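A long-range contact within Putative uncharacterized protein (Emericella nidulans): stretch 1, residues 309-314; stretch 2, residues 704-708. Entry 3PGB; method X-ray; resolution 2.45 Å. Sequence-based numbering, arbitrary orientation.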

# COMPACT_ATOMS: atom_id res chain seq x y z
N ALA A 309 3.07 -32.92 5.13
CA ALA A 309 3.82 -31.89 4.40
C ALA A 309 2.99 -30.62 4.12
O ALA A 309 3.51 -29.51 4.18
N TRP A 310 1.70 -30.82 3.83
CA TRP A 310 0.75 -29.73 3.58
C TRP A 310 0.74 -28.67 4.67
O TRP A 310 0.50 -27.49 4.38
N ALA A 311 0.97 -29.08 5.92
CA ALA A 311 0.99 -28.16 7.07
C ALA A 311 2.39 -27.70 7.49
O ALA A 311 2.53 -26.99 8.48
N HIS A 312 3.41 -28.09 6.73
CA HIS A 312 4.79 -27.77 7.08
C HIS A 312 5.35 -26.70 6.14
O HIS A 312 4.90 -26.56 5.01
N THR A 313 6.36 -25.98 6.61
CA THR A 313 6.87 -24.79 5.92
C THR A 313 8.04 -25.06 4.98
O THR A 313 8.42 -24.18 4.20
N GLU A 314 8.62 -26.26 5.07
CA GLU A 314 9.68 -26.74 4.17
C GLU A 314 9.35 -26.51 2.68
O GLU A 314 8.18 -26.43 2.29
N ASP A 704 -3.25 -19.93 2.42
CA ASP A 704 -2.75 -19.73 3.77
C ASP A 704 -2.14 -21.02 4.35
O ASP A 704 -1.69 -21.02 5.49
N LEU A 705 -2.13 -22.09 3.56
CA LEU A 705 -1.48 -23.34 3.94
C LEU A 705 -0.14 -23.45 3.22
O LEU A 705 -0.08 -23.29 2.00
N PRO A 706 0.95 -23.74 3.96
CA PRO A 706 1.06 -23.97 5.40
C PRO A 706 1.00 -22.69 6.24
O PRO A 706 0.55 -22.72 7.40
N ASN A 707 1.44 -21.57 5.67
CA ASN A 707 1.47 -20.30 6.39
C ASN A 707 0.86 -19.17 5.59
O ASN A 707 0.87 -19.19 4.36
N THR A 708 0.36 -18.17 6.31
CA THR A 708 -0.08 -16.93 5.70
C THR A 708 1.16 -16.21 5.19
O THR A 708 2.25 -16.40 5.73

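What lies at the centre of this contact? Pro 706 does: its CA-to-CB bond points toward stretch 1, and it loses more surface to the other stretch than any other residue here. The peptide bond before it is cis, and its ring has the C-gamma endo pucker. The ring rests largely against backbone: CB of Pro 706 lies 3.7 Å from O of Trp 310 and 3.7 Å from C of Ala 311, while CG of Pro 706 comes within 3.1 Å of O of His 312. The ring carbons carry no N-H or O-H, and these contacts are van der Waals in kind.

How does Trp 310 reach the other stretch when its CA-to-CB bond points sideways? With chi1 at 69° (p) and chi2 at -88°, the six-membered ring swings nearer. There CZ3 of Trp 310 meets CD2 of Leu 705 at 4.1 Å, an apolar contact at the ring edge, near its plane. The CA-to-CB bond of Leu 705 points toward stretch 1, and the common m, t rotamer sets both methyls near the indole, CD1 of Leu 705 lying 4.2 Å from CE3 of Trp 310.

What does Thr 313 contribute? Its chi1 of 56° (p) places CG2 of Thr 313 4.5 Å from CG of Pro 706. The methyl also packs against the end of the Asn 707 side chain, whose chi1 is -80° (m).

Where are the polar partners? No hydrogen bond crosses between the stretches. N of His 312 donates to O of Ala 309 at 2.9 Å, closing the short 3-10 turn, and OG1 of Thr 708 donates to OD1 of Asp 704 at 2.8 Å; NE1 of Trp 310 is hydrogen-bonded elsewhere in the structure. The CA-to-CB bonds of Ala 311 and His 312 point away, leaving their backbone to meet the proline.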

# COMPACT_ATOMS: atom_id res chain seq x y z
CB ALA A 309 4.36 -32.45 3.09
CB TRP A 310 -0.66 -30.30 3.40
CG TRP A 310 -1.27 -30.88 4.65
CD1 TRP A 310 -1.15 -32.16 5.11
CD2 TRP A 310 -2.10 -30.19 5.61
NE1 TRP A 310 -1.86 -32.31 6.29
CE2 TRP A 310 -2.45 -31.12 6.61
CE3 TRP A 310 -2.59 -28.88 5.70
CZ2 TRP A 310 -3.25 -30.78 7.70
CZ3 TRP A 310 -3.39 -28.55 6.78
CH2 TRP A 310 -3.72 -29.50 7.76
CB ALA A 311 0.28 -28.81 8.26
CB HIS A 312 5.65 -29.03 7.03
CG HIS A 312 5.25 -30.07 8.02
ND1 HIS A 312 5.74 -31.36 8.00
CD2 HIS A 312 4.40 -30.01 9.08
CE1 HIS A 312 5.22 -32.04 8.99
NE2 HIS A 312 4.41 -31.25 9.67
CB THR A 313 7.30 -23.73 6.93
OG1 THR A 313 8.28 -24.30 7.82
CG2 THR A 313 6.10 -23.26 7.74
CB GLU A 314 9.91 -28.25 4.39
CG GLU A 314 8.65 -29.12 4.12
CD GLU A 314 8.81 -30.62 4.47
OE1 GLU A 314 8.02 -31.43 3.92
OE2 GLU A 314 9.71 -30.98 5.27
CB ASP A 704 -3.86 -19.18 4.67
CG ASP A 704 -4.23 -17.76 4.31
OD1 ASP A 704 -3.53 -16.84 4.80
OD2 ASP A 704 -5.19 -17.54 3.55
CB LEU A 705 -2.35 -24.53 3.55
CG LEU A 705 -3.76 -24.58 4.12
CD1 LEU A 705 -4.49 -25.79 3.55
CD2 LEU A 705 -3.74 -24.62 5.63
CB PRO A 706 2.44 -24.62 5.53
CG PRO A 706 3.22 -23.99 4.40
CD PRO A 706 2.25 -23.90 3.28
CB ASN A 707 2.91 -19.90 6.72
CG ASN A 707 3.45 -20.62 7.94
OD1 ASN A 707 2.76 -21.43 8.57
ND2 ASN A 707 4.69 -20.31 8.28
CB THR A 708 -0.84 -16.06 6.71
OG1 THR A 708 -2.00 -16.78 7.14
CG2 THR A 708 -1.28 -14.73 6.11